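Local coordinates for protein integral membrane indolylacetylinositol arabinosyltransferase EmbC (Mycolicibacterium smegmatis, PDB 7BVE) that probably transfers arabinose onto growing arabinan chains of the mycobacterial cell wall, working as a membrane-embedded glycosyltransferase that can bind the drug ethambutol, at residues His271-Asn276 and Ser327-Phe332; Tyr628-Phe632 and Ala714-Gly718; Ile119-Thr123 and Phe179-Ile183; Val90-Pro96 and Gln182-Thr188. All coordinates share one frame; numbering follows the deposited sequence.

Contact 1 of 4, residues His271-Asn276 and Ser327-Phe332; sequences HFVGAN and SVWMRF
Arg-331 lays its guanidinium flat against the imidazole of His-271, the two centres 4.5 Å apart and the planes 29° from parallel. It is an offset stack in which the two side chains run antiparallel. The same arginine grips the backbone of its stacking partner: Arg-331 NH2 donates to His-271 O over 3.0 Å, almost straight at 166°, with the oxygen lying in the guanidinium plane. The other face of the guanidinium receives Asn-276, whose OD1 stands 3.6 Å from Arg-331 NE while the amide is turned steeply to the guanidinium plane. Thus 271-276 curls round the arginine and holds it from both sides. A bend at chi3 (-64°) folds the arginine chain so that NE reaches Ser-327 OG, 3.1 Å away and somewhat tilted from the guanidinium plane; together with the bond from NH2, this fixes the rotation of the group. The imidazole edge is used as well, since His-271 NE2 points at Val-328 O in a weak bond of 3.4 Å. Alongside, Phe-272 and Val-328 cross at about a right angle, bringing CE1 to 4.1 Å from CG1. Asn-721 of helix 717-723 packs against Ser-327, Val-328 and Arg-331, and its ND2 bonds Phe-272 O. The arrangement is an example of C-terminal helix capping by an arginine: the cation takes up a carbonyl from the last turn of helix 258-272, where the helix end would favour positive charge, and ties this predicted transmembrane helix of the GT-C domain to the start of helix 332-349.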
loop_
_atom_site.group_PDB
_atom_site.type_symbol
_atom_site.label_atom_id
_atom_site.label_comp_id
_atom_site.label_asym_id
_atom_site.label_seq_id
_atom_site.Cartn_x
_atom_site.Cartn_y
_atom_site.Cartn_z
ATOM N N HIS A 271 -17.282 -27.325 8.442
ATOM C CA HIS A 271 -16.919 -28.176 7.320
ATOM C C HIS A 271 -18.035 -28.239 6.295
ATOM O O HIS A 271 -17.769 -28.332 5.096
ATOM C CB HIS A 271 -16.574 -29.574 7.824
ATOM C CG HIS A 271 -16.097 -30.511 6.760
ATOM N ND1 HIS A 271 -14.843 -30.426 6.202
ATOM C CD2 HIS A 271 -16.696 -31.572 6.176
ATOM C CE1 HIS A 271 -14.697 -31.386 5.310
ATOM N NE2 HIS A 271 -15.807 -32.095 5.274
ATOM N N PHE A 272 -19.287 -28.168 6.735
ATOM C CA PHE A 272 -20.367 -28.143 5.743
ATOM C C PHE A 272 -20.698 -26.745 5.210
ATOM O O PHE A 272 -20.562 -26.503 4.009
ATOM C CB PHE A 272 -21.608 -28.830 6.299
ATOM C CG PHE A 272 -21.474 -30.307 6.351
ATOM C CD1 PHE A 272 -21.658 -31.059 5.215
ATOM C CD2 PHE A 272 -21.129 -30.947 7.519
ATOM C CE1 PHE A 272 -21.519 -32.416 5.241
ATOM C CE2 PHE A 272 -20.990 -32.308 7.551
ATOM C CZ PHE A 272 -21.185 -33.041 6.408
ATOM N N VAL A 273 -21.144 -25.818 6.056
ATOM C CA VAL A 273 -21.459 -24.455 5.600
ATOM C C VAL A 273 -20.252 -23.569 5.909
ATOM O O VAL A 273 -20.189 -22.849 6.903
ATOM C CB VAL A 273 -22.769 -23.934 6.206
ATOM C CG1 VAL A 273 -23.932 -24.672 5.653
ATOM C CG2 VAL A 273 -22.857 -24.194 7.638
ATOM N N GLY A 274 -19.284 -23.553 5.015
ATOM C CA GLY A 274 -18.032 -22.911 5.354
ATOM C C GLY A 274 -17.343 -22.358 4.138
ATOM O O GLY A 274 -17.458 -22.897 3.037
ATOM N N ALA A 275 -16.611 -21.279 4.344
ATOM C CA ALA A 275 -15.860 -20.672 3.268
ATOM C C ALA A 275 -14.572 -21.435 3.034
ATOM O O ALA A 275 -13.952 -21.940 3.970
ATOM C CB ALA A 275 -15.545 -19.223 3.592
ATOM N N ASN A 276 -14.173 -21.511 1.776
ATOM C CA ASN A 276 -12.962 -22.193 1.363
ATOM C C ASN A 276 -11.894 -21.162 1.035
ATOM O O ASN A 276 -12.183 -19.984 0.822
ATOM C CB ASN A 276 -13.249 -23.070 0.151
ATOM C CG ASN A 276 -14.230 -24.167 0.458
ATOM O OD1 ASN A 276 -14.108 -24.849 1.463
ATOM N ND2 ASN A 276 -15.237 -24.317 -0.388
ATOM N N SER A 327 -16.291 -31.872 -2.643
ATOM C CA SER A 327 -15.631 -30.927 -1.752
ATOM C C SER A 327 -15.723 -31.367 -0.297
ATOM O O SER A 327 -14.919 -30.941 0.535
ATOM C CB SER A 327 -16.230 -29.540 -1.944
ATOM O OG SER A 327 -15.620 -28.590 -1.098
ATOM N N VAL A 328 -16.691 -32.220 0.037
ATOM C CA VAL A 328 -16.783 -32.729 1.404
ATOM C C VAL A 328 -15.916 -33.965 1.576
ATOM O O VAL A 328 -15.596 -34.364 2.698
ATOM C CB VAL A 328 -18.244 -33.006 1.793
ATOM C CG1 VAL A 328 -18.953 -31.725 2.081
ATOM C CG2 VAL A 328 -18.955 -33.736 0.688
ATOM N N TRP A 329 -15.531 -34.600 0.473
ATOM C CA TRP A 329 -14.611 -35.723 0.582
ATOM C C TRP A 329 -13.166 -35.264 0.524
ATOM O O TRP A 329 -12.313 -35.810 1.227
ATOM C CB TRP A 329 -14.878 -36.747 -0.510
ATOM C CG TRP A 329 -13.926 -37.890 -0.459
ATOM C CD1 TRP A 329 -12.895 -38.130 -1.308
ATOM C CD2 TRP A 329 -13.887 -38.931 0.517
ATOM N NE1 TRP A 329 -12.230 -39.265 -0.941
ATOM C CE2 TRP A 329 -12.821 -39.775 0.183
ATOM C CE3 TRP A 329 -14.657 -39.233 1.640
ATOM C CZ2 TRP A 329 -12.508 -40.902 0.924
ATOM C CZ3 TRP A 329 -14.342 -40.343 2.374
ATOM C CH2 TRP A 329 -13.277 -41.166 2.016
ATOM N N MET A 330 -12.866 -34.271 -0.306
ATOM C CA MET A 330 -11.480 -33.868 -0.474
ATOM C C MET A 330 -10.940 -33.094 0.717
ATOM O O MET A 330 -9.733 -33.128 0.957
ATOM C CB MET A 330 -11.313 -33.048 -1.745
ATOM C CG MET A 330 -11.492 -33.839 -3.020
ATOM S SD MET A 330 -10.443 -35.297 -3.098
ATOM C CE MET A 330 -8.822 -34.568 -3.147
ATOM N N ARG A 331 -11.793 -32.423 1.479
ATOM C CA ARG A 331 -11.356 -31.635 2.620
ATOM C C ARG A 331 -11.533 -32.360 3.941
ATOM O O ARG A 331 -11.427 -31.732 4.990
ATOM C CB ARG A 331 -12.121 -30.320 2.663
ATOM C CG ARG A 331 -11.908 -29.431 1.476
ATOM C CD ARG A 331 -12.737 -28.185 1.611
ATOM N NE ARG A 331 -14.161 -28.493 1.594
ATOM C CZ ARG A 331 -14.980 -28.275 2.611
ATOM N NH1 ARG A 331 -14.515 -27.736 3.716
ATOM N NH2 ARG A 331 -16.257 -28.588 2.524
ATOM N N PHE A 332 -11.812 -33.656 3.914
ATOM C CA PHE A 332 -11.973 -34.449 5.133
ATOM C C PHE A 332 -10.684 -34.719 5.915
ATOM O O PHE A 332 -10.754 -34.747 7.158
ATOM C CB PHE A 332 -12.708 -35.739 4.749
ATOM C CG PHE A 332 -13.010 -36.633 5.902
ATOM C CD1 PHE A 332 -13.880 -36.229 6.891
ATOM C CD2 PHE A 332 -12.478 -37.904 5.964
ATOM C CE1 PHE A 332 -14.175 -37.059 7.949
ATOM C CE2 PHE A 332 -12.776 -38.736 7.017
ATOM C CZ PHE A 332 -13.626 -38.312 8.007
#

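Contact 2 of 4, residues Tyr628-Phe632 and Ala714-Gly718; sequences YVSNF and AWSVG
Ser-630 and Val-717 mark one close approach of the two backbones, with CA atoms 6.3 Å apart, and Phe-632 and Ser-716 mark the other at 6.6 Å. Val-629 to Asn-631 follow turn-like backbone angles and the chain becomes extended at Phe-632, whereas 714-718 runs extended until Ser-716, the N-cap residue, and then enters a helix. What joins them is apolar packing. The indole of Trp-715 supplies the largest share of the surface: chi1 of -174° sets CG opposite the backbone N and swings the six-membered ring across to 628-632. There its edge meets Val-629, with CB 3.7 Å from Trp-715 CZ3, and the valine branch CG2 touches the same rim. Phe-632 comes to another part of that edge, its CD2 lying 4.2 Å from Trp-715 CE3. Further along the chain, Val-717 puts its CG2 methyl on the backbone of 628-632, 3.5 Å from Val-629 O. Beyond the pair, the ring of Phe-632 makes a cation-pi contact with Arg-1035. The contact therefore joins the loop between helices 602-619 and 647-668 to the short connection that leaves helix 688-710 and begins helix 717-723.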
loop_
_atom_site.group_PDB
_atom_site.type_symbol
_atom_site.label_atom_id
_atom_site.label_comp_id
_atom_site.label_asym_id
_atom_site.label_seq_id
_atom_site.Cartn_x
_atom_site.Cartn_y
_atom_site.Cartn_z
ATOM N N TYR A 628 -14.285 -16.502 -3.634
ATOM C CA TYR A 628 -15.017 -16.489 -4.901
ATOM C C TYR A 628 -16.526 -16.767 -4.836
ATOM O O TYR A 628 -17.326 -15.860 -5.080
ATOM C CB TYR A 628 -14.282 -17.473 -5.829
ATOM C CG TYR A 628 -15.001 -17.876 -7.079
ATOM C CD1 TYR A 628 -15.360 -16.941 -8.030
ATOM C CD2 TYR A 628 -15.254 -19.212 -7.343
ATOM C CE1 TYR A 628 -16.020 -17.315 -9.173
ATOM C CE2 TYR A 628 -15.898 -19.597 -8.491
ATOM C CZ TYR A 628 -16.284 -18.643 -9.399
ATOM O OH TYR A 628 -16.941 -19.003 -10.550
ATOM N N VAL A 629 -16.956 -17.967 -4.451
ATOM C CA VAL A 629 -18.382 -18.243 -4.310
ATOM C C VAL A 629 -18.806 -18.425 -2.871
ATOM O O VAL A 629 -19.959 -18.776 -2.617
ATOM C CB VAL A 629 -18.836 -19.456 -5.147
ATOM C CG1 VAL A 629 -18.863 -19.100 -6.597
ATOM C CG2 VAL A 629 -17.937 -20.633 -4.901
ATOM N N SER A 630 -17.922 -18.181 -1.920
ATOM C CA SER A 630 -18.301 -18.162 -0.521
ATOM C C SER A 630 -18.966 -16.858 -0.129
ATOM O O SER A 630 -19.417 -16.726 1.007
ATOM C CB SER A 630 -17.072 -18.395 0.340
ATOM O OG SER A 630 -16.512 -19.660 0.060
ATOM N N ASN A 631 -19.051 -15.918 -1.052
ATOM C CA ASN A 631 -19.482 -14.570 -0.791
ATOM C C ASN A 631 -20.939 -14.357 -1.172
ATOM O O ASN A 631 -21.439 -13.240 -1.043
ATOM C CB ASN A 631 -18.590 -13.619 -1.574
ATOM C CG ASN A 631 -18.374 -12.324 -0.876
ATOM O OD1 ASN A 631 -18.773 -12.166 0.265
ATOM N ND2 ASN A 631 -17.741 -11.379 -1.552
ATOM N N PHE A 632 -21.626 -15.391 -1.643
ATOM C CA PHE A 632 -23.006 -15.277 -2.112
ATOM C C PHE A 632 -23.938 -15.171 -0.916
ATOM O O PHE A 632 -24.098 -16.124 -0.157
ATOM C CB PHE A 632 -23.419 -16.477 -2.962
ATOM C CG PHE A 632 -22.809 -16.531 -4.337
ATOM C CD1 PHE A 632 -21.984 -15.531 -4.813
ATOM C CD2 PHE A 632 -23.141 -17.568 -5.187
ATOM C CE1 PHE A 632 -21.456 -15.600 -6.081
ATOM C CE2 PHE A 632 -22.625 -17.633 -6.458
ATOM C CZ PHE A 632 -21.782 -16.650 -6.904
ATOM N N ALA A 714 -31.638 -20.610 -4.771
ATOM C CA ALA A 714 -30.413 -20.409 -5.523
ATOM C C ALA A 714 -29.304 -21.265 -4.919
ATOM O O ALA A 714 -29.459 -21.891 -3.872
ATOM C CB ALA A 714 -30.050 -18.930 -5.544
ATOM N N TRP A 715 -28.161 -21.296 -5.587
ATOM C CA TRP A 715 -27.034 -22.110 -5.178
ATOM C C TRP A 715 -26.253 -21.392 -4.096
ATOM O O TRP A 715 -26.064 -20.179 -4.157
ATOM C CB TRP A 715 -26.110 -22.381 -6.358
ATOM C CG TRP A 715 -24.992 -23.333 -6.093
ATOM C CD1 TRP A 715 -25.056 -24.684 -6.110
ATOM C CD2 TRP A 715 -23.662 -23.002 -5.693
ATOM N NE1 TRP A 715 -23.839 -25.218 -5.801
ATOM C CE2 TRP A 715 -22.966 -24.204 -5.531
ATOM C CE3 TRP A 715 -22.987 -21.801 -5.471
ATOM C CZ2 TRP A 715 -21.639 -24.245 -5.162
ATOM C CZ3 TRP A 715 -21.672 -21.845 -5.104
ATOM C CH2 TRP A 715 -21.007 -23.057 -4.952
ATOM N N SER A 716 -25.790 -22.150 -3.109
ATOM C CA SER A 716 -24.803 -21.662 -2.161
ATOM C C SER A 716 -23.859 -22.808 -1.841
ATOM O O SER A 716 -24.136 -23.961 -2.174
ATOM C CB SER A 716 -25.468 -21.113 -0.907
ATOM O OG SER A 716 -26.262 -22.105 -0.300
ATOM N N VAL A 717 -22.726 -22.466 -1.223
ATOM C CA VAL A 717 -21.697 -23.448 -0.879
ATOM C C VAL A 717 -22.246 -24.500 0.074
ATOM O O VAL A 717 -22.064 -25.710 -0.129
ATOM C CB VAL A 717 -20.470 -22.736 -0.283
ATOM C CG1 VAL A 717 -19.554 -23.707 0.387
ATOM C CG2 VAL A 717 -19.713 -22.034 -1.358
ATOM N N GLY A 718 -22.967 -24.054 1.098
ATOM C CA GLY A 718 -23.468 -24.977 2.091
ATOM C C GLY A 718 -24.586 -25.858 1.581
ATOM O O GLY A 718 -24.717 -27.006 2.001
#

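Contact 3 of 4, residues Ile119-Thr123 and Phe179-Ile183; sequences IVRNT and FRPQI
Arg-121 and Arg-180 make the firm end of this contact. Arg-121 NH2 donates to Arg-180 O over 2.8 Å, nearly straight at 169°, and the bond lies in the plane of both the guanidinium and the carbonyl. The arginine arrives there by a folded route, bent at chi2 (64°) and chi3 (60°), which carries its tip along the backbone of 179-183 to the neighbourhood of Pro-181 and Gln-182, both buried. Val-120 adds to this packing, with CG1 placed 3.6 Å from Phe-179 O. Toward the partly exposed side the fit is looser. The edge of the Phe-179 ring faces the aliphatic part of Arg-121, CD1 standing 4.0 Å from CB, and Thr-123 CG2 only grazes the ring at 4.2 Å from CE1. Arg-121 and Thr-123 belong to a type I' turn from Val-120 to Thr-123, in which Val-120 O is gripped twice: by Thr-123 N at 3.1 Å and by Thr-123 OG1 at 2.9 Å. Asn-122, at the tip of that turn, is exposed. The side chain of Arg-180 turns from the contact to Ala-65 O, Pro-1070 O and a salt bridge with Asp-178, while Arg-121 NH1 has a weak bond to Asp-104 O. The chemistry implies a joint held by direction more than by charge pairing: a cation bonded to neutral backbone carbonyls fixes the hairpin 115-129 against the loop following strand 171-175, while the Phe-179 ring adds broad but longer-range apolar contact.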
loop_
_atom_site.group_PDB
_atom_site.type_symbol
_atom_site.label_atom_id
_atom_site.label_comp_id
_atom_site.label_asym_id
_atom_site.label_seq_id
_atom_site.Cartn_x
_atom_site.Cartn_y
_atom_site.Cartn_z
ATOM N N ILE A 119 10.195 -15.822 -41.477
ATOM C CA ILE A 119 10.269 -14.879 -40.324
ATOM C C ILE A 119 10.348 -15.703 -39.037
ATOM O O ILE A 119 9.393 -16.450 -38.749
ATOM C CB ILE A 119 9.059 -13.923 -40.317
ATOM C CG1 ILE A 119 9.067 -12.981 -41.523
ATOM C CG2 ILE A 119 8.981 -13.160 -39.003
ATOM C CD1 ILE A 119 7.782 -12.209 -41.708
ATOM N N VAL A 120 11.456 -15.563 -38.303
ATOM C CA VAL A 120 11.643 -16.298 -37.020
ATOM C C VAL A 120 11.704 -15.260 -35.898
ATOM O O VAL A 120 12.581 -14.374 -35.960
ATOM C CB VAL A 120 12.915 -17.168 -37.051
ATOM C CG1 VAL A 120 13.174 -17.837 -35.710
ATOM C CG2 VAL A 120 12.864 -18.202 -38.165
ATOM N N ARG A 121 10.817 -15.389 -34.908
ATOM C CA ARG A 121 10.765 -14.445 -33.762
ATOM C C ARG A 121 10.761 -12.998 -34.273
ATOM O O ARG A 121 11.636 -12.226 -33.828
ATOM C CB ARG A 121 11.947 -14.687 -32.818
ATOM C CG ARG A 121 11.914 -13.845 -31.551
ATOM C CD ARG A 121 10.716 -14.171 -30.679
ATOM N NE ARG A 121 10.704 -15.566 -30.262
ATOM C CZ ARG A 121 9.774 -16.112 -29.488
ATOM N NH1 ARG A 121 8.770 -15.377 -29.040
ATOM N NH2 ARG A 121 9.849 -17.390 -29.164
ATOM N N ASN A 122 9.846 -12.666 -35.195
ATOM C CA ASN A 122 9.718 -11.267 -35.709
ATOM C C ASN A 122 10.941 -10.708 -36.431
ATOM O O ASN A 122 10.962 -9.513 -36.651
ATOM C CB ASN A 122 9.248 -10.250 -34.673
ATOM C CG ASN A 122 8.049 -9.481 -35.157
ATOM O OD1 ASN A 122 7.793 -9.418 -36.353
ATOM N ND2 ASN A 122 7.290 -8.936 -34.230
ATOM N N THR A 123 11.934 -11.501 -36.782
ATOM C CA THR A 123 13.090 -10.891 -37.448
ATOM C C THR A 123 13.434 -11.714 -38.666
ATOM O O THR A 123 13.783 -12.802 -38.447
ATOM C CB THR A 123 14.298 -11.042 -36.528
ATOM O OG1 THR A 123 14.682 -12.409 -36.450
ATOM C CG2 THR A 123 14.063 -10.543 -35.123
ATOM N N PHE A 179 16.574 -17.161 -29.896
ATOM C CA PHE A 179 15.584 -17.002 -30.955
ATOM C C PHE A 179 14.860 -18.297 -31.270
ATOM O O PHE A 179 14.566 -18.559 -32.437
ATOM C CB PHE A 179 16.226 -16.484 -32.242
ATOM C CG PHE A 179 16.699 -15.069 -32.173
ATOM C CD1 PHE A 179 15.801 -14.023 -32.253
ATOM C CD2 PHE A 179 18.049 -14.784 -32.078
ATOM C CE1 PHE A 179 16.234 -12.726 -32.204
ATOM C CE2 PHE A 179 18.488 -13.491 -32.032
ATOM C CZ PHE A 179 17.581 -12.460 -32.090
ATOM N N ARG A 180 14.599 -19.125 -30.284
ATOM C CA ARG A 180 13.873 -20.348 -30.577
ATOM C C ARG A 180 12.394 -20.042 -30.767
ATOM O O ARG A 180 11.825 -19.261 -29.999
ATOM C CB ARG A 180 14.072 -21.379 -29.481
ATOM C CG ARG A 180 15.415 -22.048 -29.549
ATOM C CD ARG A 180 15.584 -23.127 -28.518
ATOM N NE ARG A 180 15.780 -22.595 -27.182
ATOM C CZ ARG A 180 15.868 -23.347 -26.097
ATOM N NH1 ARG A 180 16.059 -22.792 -24.917
ATOM N NH2 ARG A 180 15.773 -24.658 -26.195
ATOM N N PRO A 181 11.753 -20.604 -31.787
ATOM C CA PRO A 181 10.340 -20.322 -32.020
ATOM C C PRO A 181 9.430 -21.175 -31.152
ATOM O O PRO A 181 9.770 -22.288 -30.752
ATOM C CB PRO A 181 10.168 -20.669 -33.501
ATOM C CG PRO A 181 11.177 -21.691 -33.751
ATOM C CD PRO A 181 12.350 -21.343 -32.908
ATOM N N GLN A 182 8.252 -20.632 -30.864
ATOM C CA GLN A 182 7.234 -21.371 -30.136
ATOM C C GLN A 182 6.456 -22.277 -31.078
ATOM O O GLN A 182 6.086 -21.877 -32.183
ATOM C CB GLN A 182 6.298 -20.410 -29.408
ATOM C CG GLN A 182 5.178 -21.089 -28.658
ATOM C CD GLN A 182 4.385 -20.158 -27.788
ATOM O OE1 GLN A 182 4.696 -18.982 -27.677
ATOM N NE2 GLN A 182 3.341 -20.680 -27.170
ATOM N N ILE A 183 6.218 -23.512 -30.641
ATOM C CA ILE A 183 5.567 -24.535 -31.448
ATOM C C ILE A 183 4.235 -24.884 -30.808
ATOM O O ILE A 183 4.182 -25.205 -29.619
ATOM C CB ILE A 183 6.454 -25.780 -31.581
ATOM C CG1 ILE A 183 7.752 -25.425 -32.287
ATOM C CG2 ILE A 183 5.750 -26.849 -32.344
ATOM C CD1 ILE A 183 8.759 -26.512 -32.259
#

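Contact 4 of 4, residues Val90-Pro96 and Gln182-Thr188; sequences VLLSTVP and QIVGVFT
Thr-94 and Gln-182 meet through a hydroxyl: Thr-94 OG1 donates to Gln-182 O over 2.9 Å. A chi1 of 64° places that oxygen between the backbone N and the carbonyl carbon and sends CG2 beside Ile-183 CG1. The same hydroxyl is bonded by Leu-107 N, so it links segment 182-188 to strand 107-112 of the same chain. At the far end Thr-188 adopts another conformation, with OG1 opposite its backbone N (chi1 -176°), and donates to Leu-91 O at 2.9 Å from well above the carbonyl plane. Between the two threonines the backbones join more directly, through Val-184 N to Thr-94 O at 3.1 Å and Phe-187 N to Ser-93 O at 3.2 Å. Phe-187 leans its ring over to Pro-96, where CE2 is 3.6 Å from the proline CD. Val-184 completes this cluster: its CG2 approaches the phenyl ring at its edge and touches both Pro-96 CD, at 3.8 Å, and Val-95 CG1, at 4.1 Å. The chain can turn between these side chains because Gly-185 takes a phi of 142°, accessible to glycine but hardly to other residues. Strand 90-93 is an edge strand of its four-stranded antiparallel sheet, with Leu-92 bonded to Ile-109 of the adjacent strand 107-112. Segment 182-188 runs along it and bonds Val-56 through Val-186, while Leu-1018 and Leu-1019 of helix 1016-1019 pack against Val-95 and Phe-187 respectively.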
loop_
_atom_site.group_PDB
_atom_site.type_symbol
_atom_site.label_atom_id
_atom_site.label_comp_id
_atom_site.label_asym_id
_atom_site.label_seq_id
_atom_site.Cartn_x
_atom_site.Cartn_y
_atom_site.Cartn_z
ATOM N N VAL A 90 1.406 -19.531 -46.630
ATOM C CA VAL A 90 2.488 -20.173 -45.894
ATOM C C VAL A 90 2.800 -21.533 -46.502
ATOM O O VAL A 90 1.916 -22.266 -46.955
ATOM C CB VAL A 90 2.160 -20.267 -44.391
ATOM C CG1 VAL A 90 1.953 -18.888 -43.818
ATOM C CG2 VAL A 90 0.957 -21.126 -44.120
ATOM N N LEU A 91 4.090 -21.837 -46.571
ATOM C CA LEU A 91 4.575 -23.156 -46.938
ATOM C C LEU A 91 4.704 -24.061 -45.730
ATOM O O LEU A 91 4.470 -25.268 -45.841
ATOM C CB LEU A 91 5.935 -23.030 -47.629
ATOM C CG LEU A 91 6.671 -24.274 -48.120
ATOM C CD1 LEU A 91 5.915 -24.922 -49.229
ATOM C CD2 LEU A 91 8.050 -23.908 -48.583
ATOM N N LEU A 92 5.039 -23.486 -44.580
ATOM C CA LEU A 92 5.273 -24.211 -43.347
ATOM C C LEU A 92 5.223 -23.198 -42.220
ATOM O O LEU A 92 5.519 -22.024 -42.424
ATOM C CB LEU A 92 6.617 -24.933 -43.393
ATOM C CG LEU A 92 7.009 -25.990 -42.380
ATOM C CD1 LEU A 92 7.849 -26.981 -43.116
ATOM C CD2 LEU A 92 7.796 -25.394 -41.239
ATOM N N SER A 93 4.844 -23.660 -41.038
ATOM C CA SER A 93 4.674 -22.782 -39.893
ATOM C C SER A 93 4.715 -23.628 -38.635
ATOM O O SER A 93 4.571 -24.848 -38.690
ATOM C CB SER A 93 3.358 -22.015 -39.974
ATOM O OG SER A 93 3.170 -21.215 -38.829
ATOM N N THR A 94 4.933 -22.972 -37.502
ATOM C CA THR A 94 4.727 -23.603 -36.210
ATOM C C THR A 94 3.606 -22.946 -35.426
ATOM O O THR A 94 3.330 -23.357 -34.300
ATOM C CB THR A 94 6.014 -23.601 -35.375
ATOM O OG1 THR A 94 6.406 -22.261 -35.077
ATOM C CG2 THR A 94 7.133 -24.296 -36.108
ATOM N N VAL A 95 2.966 -21.926 -35.992
ATOM C CA VAL A 95 1.791 -21.273 -35.414
ATOM C C VAL A 95 0.773 -21.037 -36.517
ATOM O O VAL A 95 1.125 -20.967 -37.701
ATOM C CB VAL A 95 2.160 -19.930 -34.751
ATOM C CG1 VAL A 95 2.941 -20.141 -33.477
ATOM C CG2 VAL A 95 2.986 -19.123 -35.701
ATOM N N PRO A 96 -0.514 -20.948 -36.166
ATOM C CA PRO A 96 -1.515 -20.625 -37.193
ATOM C C PRO A 96 -1.392 -19.162 -37.584
ATOM O O PRO A 96 -1.349 -18.290 -36.719
ATOM C CB PRO A 96 -2.847 -20.910 -36.497
ATOM C CG PRO A 96 -2.520 -21.762 -35.382
ATOM C CD PRO A 96 -1.182 -21.325 -34.911
ATOM N N GLN A 182 8.252 -20.632 -30.864
ATOM C CA GLN A 182 7.234 -21.371 -30.136
ATOM C C GLN A 182 6.456 -22.277 -31.078
ATOM O O GLN A 182 6.086 -21.877 -32.183
ATOM C CB GLN A 182 6.298 -20.410 -29.408
ATOM C CG GLN A 182 5.178 -21.089 -28.658
ATOM C CD GLN A 182 4.385 -20.158 -27.788
ATOM O OE1 GLN A 182 4.696 -18.982 -27.677
ATOM N NE2 GLN A 182 3.341 -20.680 -27.170
ATOM N N ILE A 183 6.218 -23.512 -30.641
ATOM C CA ILE A 183 5.567 -24.535 -31.448
ATOM C C ILE A 183 4.235 -24.884 -30.808
ATOM O O ILE A 183 4.182 -25.205 -29.619
ATOM C CB ILE A 183 6.454 -25.780 -31.581
ATOM C CG1 ILE A 183 7.752 -25.425 -32.287
ATOM C CG2 ILE A 183 5.750 -26.849 -32.344
ATOM C CD1 ILE A 183 8.759 -26.512 -32.259
ATOM N N VAL A 184 3.156 -24.785 -31.588
ATOM C CA VAL A 184 1.834 -25.240 -31.169
ATOM C C VAL A 184 1.321 -26.241 -32.194
ATOM O O VAL A 184 0.137 -26.582 -32.207
ATOM C CB VAL A 184 0.837 -24.078 -30.993
ATOM C CG1 VAL A 184 1.278 -23.145 -29.905
ATOM C CG2 VAL A 184 0.670 -23.325 -32.267
ATOM N N GLY A 185 2.208 -26.730 -33.047
ATOM C CA GLY A 185 1.834 -27.663 -34.087
ATOM C C GLY A 185 2.622 -27.348 -35.330
ATOM O O GLY A 185 3.464 -26.461 -35.282
ATOM N N VAL A 186 2.402 -28.049 -36.434
ATOM C CA VAL A 186 3.066 -27.737 -37.695
ATOM C C VAL A 186 1.984 -27.587 -38.747
ATOM O O VAL A 186 1.346 -28.573 -39.127
ATOM C CB VAL A 186 4.085 -28.805 -38.104
ATOM C CG1 VAL A 186 4.681 -28.470 -39.450
ATOM C CG2 VAL A 186 5.186 -28.928 -37.075
ATOM N N PHE A 187 1.781 -26.366 -39.225
ATOM C CA PHE A 187 0.667 -26.026 -40.094
ATOM C C PHE A 187 1.182 -25.681 -41.483
ATOM O O PHE A 187 2.337 -25.297 -41.656
ATOM C CB PHE A 187 -0.116 -24.855 -39.516
ATOM C CG PHE A 187 -0.595 -25.093 -38.129
ATOM C CD1 PHE A 187 -1.658 -25.919 -37.870
ATOM C CD2 PHE A 187 0.022 -24.468 -37.070
ATOM C CE1 PHE A 187 -2.079 -26.142 -36.592
ATOM C CE2 PHE A 187 -0.402 -24.682 -35.795
ATOM C CZ PHE A 187 -1.449 -25.510 -35.553
ATOM N N THR A 188 0.315 -25.820 -42.479
ATOM C CA THR A 188 0.697 -25.582 -43.866
ATOM C C THR A 188 -0.541 -25.195 -44.660
ATOM O O THR A 188 -1.662 -25.215 -44.145
ATOM C CB THR A 188 1.364 -26.811 -44.470
ATOM O OG1 THR A 188 1.801 -26.502 -45.796
ATOM C CG2 THR A 188 0.394 -27.948 -44.535
#

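The four contacts fall into two pairs, well separated in space. Contacts 1 and 2 lie with centres about 13 Å apart and touch: Gly-274 O is 3.5 Å from Val-717 CG1, and Ser-630 OG makes a weak hydrogen bond with Asn-276 N. In contact 1 the Asn-276 side chain is about 13 Å from bound ethambutol, and none of its residues is among those lining that pocket. Contacts 3 and 4, centres about 11 Å apart, share Gln-182 and Ile-183 and fasten one loop to the same four-stranded sheet of the concanavalin-like region, at its edge strand 90-93 and at the turn after strand 115-120. Contacts 2 and 3 remain about 26 Å apart at their nearest atoms.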